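Long-range contact in transcriptional regulatory protein (Chlamydia trachomatis, PDB 3Q7R), which may act as a global activator of transcription, binds a cis-acting element of its own promoter and so probably promotes its own expression: residues A[47-58]-A[73-82]. Sequence-based numbering, arbitrary orientation. Where two conformers were deposited one is given.
Sequences QELSADLVVCEY and GSFVLVLLDF
Strands 53-57 and 75-80 lie side by side in the parallel sheet of a receiver domain, paired in register from Leu-53 with Phe-75 to Glu-57 with Leu-79. Backbone bonds alternate in direction along the pair: Val-54 N gives to Phe-75 O at 2.8 Å and nearly straight (174°), Leu-77 N to Val-54 O, Cys-56 N to Leu-77 O, Leu-79 N to Cys-56 O, and Tyr-58 N to Leu-79 O at 2.7 Å. At the N-terminal end of the pair, Ser-74 is bonded through both its backbone and its side chain: its backbone N reaches Gln-47 OE1 at 3.2 Å from above the amide's carbonyl plane, and, in the conformer given, its OG donates to Ala-51 O at 3.0 Å, from above that carbonyl plane. Water 1 joins Gln-47 NE2 to Ser-74 O. In this CheY-like fold, with strand order 2-1-3-4-5, the pair forms the third and fourth strands, flanked by strands 13-18 and 97-100. On the face carrying Leu-53, Val-55 and Glu-57, Leu-53 CD1 lies 3.9 Å from Phe-75 CB, and Val-55 CG1 presses on Leu-79 CG at 3.7 Å. The Glu-57 chain folds about its CB-CG bond (chi2 -73°), which brings its carboxylate across Leu-79, with OE1 3.7 Å from Leu-79 CB. Arg-101 forms salt bridges to both Glu-57 OE1 and Asp-81 OD1, probably offsetting the repulsion of these two acids; Glu-57 OE2 is held by Ser-19 and His-21. At the C-terminal ends of the strands, Leu-80 CD2 sits over one face of the Tyr-58 ring in a CH-pi contact, 4.0 Å from its centroid, while Val-78 CG1 meets that ring's edge. The Phe-82 ring approaches Tyr-58 obliquely, and Thr-87 and Leu-91 of helix 85-93 also touch the tyrosine.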
loop_
_atom_site.group_PDB
_atom_site.type_symbol
_atom_site.label_atom_id
_atom_site.label_comp_id
_atom_site.label_asym_id
_atom_site.label_seq_id
_atom_site.Cartn_x
_atom_site.Cartn_y
_atom_site.Cartn_z
ATOM N N GLN A 47 8.622 -1.604 -17.631
ATOM C CA GLN A 47 7.188 -1.549 -17.855
ATOM C C GLN A 47 6.940 -2.043 -19.285
ATOM O O GLN A 47 7.890 -2.288 -20.050
ATOM C CB GLN A 47 6.598 -0.139 -17.661
ATOM C CG GLN A 47 7.082 0.458 -16.335
ATOM C CD GLN A 47 6.390 1.718 -15.974
ATOM O OE1 GLN A 47 5.888 2.437 -16.853
ATOM N NE2 GLN A 47 6.451 2.080 -14.696
ATOM N N GLU A 48 5.678 -2.294 -19.583
ATOM C CA GLU A 48 5.244 -2.683 -20.929
ATOM C C GLU A 48 4.097 -1.771 -21.315
ATOM O O GLU A 48 3.440 -1.206 -20.439
ATOM C CB GLU A 48 4.839 -4.169 -20.978
ATOM C CG GLU A 48 6.043 -5.065 -20.888
ATOM C CD GLU A 48 5.766 -6.545 -20.846
ATOM O OE1 GLU A 48 4.596 -6.925 -20.744
ATOM O OE2 GLU A 48 6.754 -7.325 -20.923
ATOM N N LEU A 49 3.875 -1.593 -22.622
ATOM C CA LEU A 49 2.838 -0.693 -23.093
ATOM C C LEU A 49 1.480 -1.026 -22.535
ATOM O O LEU A 49 0.681 -0.120 -22.297
ATOM C CB LEU A 49 2.731 -0.722 -24.626
ATOM C CG LEU A 49 3.943 -0.113 -25.294
ATOM C CD1 LEU A 49 3.880 -0.413 -26.820
ATOM C CD2 LEU A 49 3.971 1.405 -25.046
ATOM N N SER A 50 1.206 -2.324 -22.379
ATOM C CA SER A 50 -0.073 -2.767 -21.867
ATOM C C SER A 50 -0.178 -2.779 -20.370
ATOM O O SER A 50 -1.262 -2.953 -19.860
ATOM C CB SER A 50 -0.391 -4.155 -22.394
ATOM O OG SER A 50 0.620 -5.066 -21.990
ATOM N N ALA A 51 0.939 -2.611 -19.653
ATOM C CA ALA A 51 0.894 -2.826 -18.205
ATOM C C ALA A 51 0.159 -1.685 -17.508
ATOM O O ALA A 51 0.511 -0.512 -17.630
ATOM C CB ALA A 51 2.301 -2.934 -17.663
ATOM N N ASP A 52 -0.882 -2.052 -16.795
ATOM C CA ASP A 52 -1.566 -1.130 -15.880
ATOM C C ASP A 52 -0.835 -1.061 -14.544
ATOM O O ASP A 52 -0.752 0.020 -13.918
ATOM C CB ASP A 52 -2.994 -1.596 -15.654
ATOM C CG ASP A 52 -3.793 -1.569 -16.957
ATOM O OD1 ASP A 52 -3.998 -0.448 -17.451
ATOM O OD2 ASP A 52 -4.140 -2.634 -17.472
ATOM N N LEU A 53 -0.312 -2.196 -14.091
ATOM C CA LEU A 53 0.362 -2.216 -12.781
ATOM C C LEU A 53 1.605 -3.086 -12.937
ATOM O O LEU A 53 1.535 -4.162 -13.517
ATOM C CB LEU A 53 -0.538 -2.821 -11.727
ATOM C CG LEU A 53 0.113 -3.107 -10.376
ATOM C CD1 LEU A 53 0.511 -1.805 -9.696
ATOM C CD2 LEU A 53 -0.911 -3.914 -9.520
ATOM N N VAL A 54 2.739 -2.618 -12.444
ATOM C CA VAL A 54 3.926 -3.476 -12.310
ATOM C C VAL A 54 4.143 -3.748 -10.835
ATOM O O VAL A 54 4.187 -2.809 -10.046
ATOM C CB VAL A 54 5.191 -2.785 -12.868
ATOM C CG1 VAL A 54 6.413 -3.711 -12.686
ATOM C CG2 VAL A 54 4.934 -2.478 -14.370
ATOM N N VAL A 55 4.239 -5.024 -10.455
ATOM C CA VAL A 55 4.453 -5.399 -9.032
ATOM C C VAL A 55 5.905 -5.815 -9.009
ATOM O O VAL A 55 6.276 -6.743 -9.713
ATOM C CB VAL A 55 3.552 -6.566 -8.644
ATOM C CG1 VAL A 55 3.861 -6.973 -7.201
ATOM C CG2 VAL A 55 2.084 -6.141 -8.722
ATOM N N CYS A 56 6.769 -5.065 -8.292
ATOM C CA CYS A 56 8.210 -5.336 -8.413
ATOM C C CYS A 56 8.847 -5.690 -7.086
ATOM O O CYS A 56 8.653 -4.963 -6.124
ATOM C CB CYS A 56 8.884 -4.046 -8.916
ATOM S SG CYS A 56 10.630 -4.269 -9.374
ATOM N N GLU A 57 9.619 -6.772 -7.046
ATOM C CA GLU A 57 10.394 -7.039 -5.863
ATOM C C GLU A 57 11.341 -5.871 -5.543
ATOM O O GLU A 57 12.017 -5.318 -6.443
ATOM C CB GLU A 57 11.292 -8.251 -6.128
ATOM C CG GLU A 57 10.482 -9.520 -6.316
ATOM C CD GLU A 57 9.899 -10.038 -5.030
ATOM O OE1 GLU A 57 10.131 -9.474 -3.940
ATOM O OE2 GLU A 57 9.119 -11.010 -5.093
ATOM N N TYR A 58 11.443 -5.520 -4.260
ATOM C CA TYR A 58 12.372 -4.464 -3.890
ATOM C C TYR A 58 13.805 -4.811 -4.349
ATOM O O TYR A 58 14.567 -3.939 -4.784
ATOM C CB TYR A 58 12.318 -4.239 -2.387
ATOM C CG TYR A 58 13.211 -3.089 -1.930
ATOM C CD1 TYR A 58 12.814 -1.759 -2.175
ATOM C CD2 TYR A 58 14.411 -3.335 -1.294
ATOM C CE1 TYR A 58 13.627 -0.690 -1.753
ATOM C CE2 TYR A 58 15.238 -2.264 -0.879
ATOM C CZ TYR A 58 14.787 -0.959 -1.101
ATOM O OH TYR A 58 15.605 0.103 -0.673
ATOM N N GLY A 73 2.708 6.866 -16.813
ATOM C CA GLY A 73 3.109 5.501 -17.072
ATOM C C GLY A 73 2.371 4.518 -16.143
ATOM O O GLY A 73 1.386 4.872 -15.549
ATOM N N SER A 74 2.917 3.303 -16.027
ATOM C CA SER A 74 2.349 2.248 -15.189
ATOM C C SER A 74 2.445 2.604 -13.703
ATOM O O SER A 74 3.437 3.183 -13.274
ATOM C CB SER A 74 3.129 0.934 -15.381
ATOM O OG SER A 74 3.215 0.509 -16.734
ATOM N N PHE A 75 1.448 2.209 -12.902
ATOM C CA PHE A 75 1.629 2.219 -11.448
ATOM C C PHE A 75 2.629 1.125 -11.063
ATOM O O PHE A 75 2.806 0.148 -11.798
ATOM C CB PHE A 75 0.297 1.907 -10.765
ATOM C CG PHE A 75 -0.780 2.901 -11.066
ATOM C CD1 PHE A 75 -0.707 4.139 -10.463
ATOM C CD2 PHE A 75 -1.834 2.599 -11.907
ATOM C CE1 PHE A 75 -1.692 5.102 -10.719
ATOM C CE2 PHE A 75 -2.818 3.547 -12.156
ATOM C CZ PHE A 75 -2.726 4.801 -11.550
ATOM N N VAL A 76 3.278 1.310 -9.913
ATOM C CA VAL A 76 4.204 0.271 -9.377
ATOM C C VAL A 76 3.930 -0.031 -7.911
ATOM O O VAL A 76 3.853 0.904 -7.095
ATOM C CB VAL A 76 5.674 0.705 -9.539
ATOM C CG1 VAL A 76 6.587 -0.366 -8.905
ATOM C CG2 VAL A 76 6.064 0.881 -11.053
ATOM N N LEU A 77 3.728 -1.313 -7.571
ATOM C CA LEU A 77 3.586 -1.726 -6.175
ATOM C C LEU A 77 4.817 -2.539 -5.862
ATOM O O LEU A 77 5.175 -3.430 -6.658
ATOM C CB LEU A 77 2.334 -2.631 -6.043
ATOM C CG LEU A 77 2.121 -3.356 -4.694
ATOM C CD1 LEU A 77 1.763 -2.348 -3.607
ATOM C CD2 LEU A 77 0.973 -4.366 -4.850
ATOM N N VAL A 78 5.438 -2.274 -4.719
ATOM C CA VAL A 78 6.727 -2.899 -4.399
ATOM C C VAL A 78 6.572 -4.005 -3.348
ATOM O O VAL A 78 5.793 -3.867 -2.409
ATOM C CB VAL A 78 7.694 -1.816 -3.907
ATOM C CG1 VAL A 78 8.953 -2.443 -3.328
ATOM C CG2 VAL A 78 7.991 -0.835 -5.030
ATOM N N LEU A 79 7.280 -5.122 -3.529
ATOM C CA LEU A 79 7.244 -6.218 -2.562
ATOM C C LEU A 79 8.558 -6.248 -1.790
ATOM O O LEU A 79 9.631 -6.388 -2.385
ATOM C CB LEU A 79 7.064 -7.565 -3.244
ATOM C CG LEU A 79 5.898 -7.650 -4.219
ATOM C CD1 LEU A 79 5.785 -9.154 -4.718
ATOM C CD2 LEU A 79 4.601 -7.153 -3.520
ATOM N N LEU A 80 8.472 -6.117 -0.478
ATOM C CA LEU A 80 9.684 -6.027 0.379
ATOM C C LEU A 80 9.888 -7.303 1.187
ATOM O O LEU A 80 8.938 -7.829 1.753
ATOM C CB LEU A 80 9.523 -4.913 1.433
ATOM C CG LEU A 80 10.096 -3.599 1.012
ATOM C CD1 LEU A 80 9.566 -2.474 1.896
ATOM C CD2 LEU A 80 11.638 -3.649 1.188
ATOM N N ASP A 81 11.128 -7.756 1.321
ATOM C CA ASP A 81 11.372 -8.926 2.195
ATOM C C ASP A 81 11.348 -8.568 3.679
ATOM O O ASP A 81 11.200 -9.480 4.524
ATOM C CB ASP A 81 12.777 -9.491 1.954
ATOM C CG ASP A 81 12.939 -10.172 0.602
ATOM O OD1 ASP A 81 11.957 -10.631 -0.006
ATOM O OD2 ASP A 81 14.122 -10.401 0.209
ATOM N N PHE A 82 11.553 -7.304 4.022
ATOM C CA PHE A 82 11.898 -6.940 5.397
ATOM C C PHE A 82 11.339 -5.556 5.727
ATOM O O PHE A 82 11.015 -4.750 4.825
ATOM C CB PHE A 82 13.458 -6.883 5.552
ATOM C CG PHE A 82 14.091 -5.890 4.587
ATOM C CD1 PHE A 82 14.176 -4.559 4.942
ATOM C CD2 PHE A 82 14.552 -6.308 3.309
ATOM C CE1 PHE A 82 14.681 -3.605 4.031
ATOM C CE2 PHE A 82 15.023 -5.392 2.387
ATOM C CZ PHE A 82 15.120 -4.032 2.746
HETATM O O HOH W 1 5.609 4.744 -14.735
#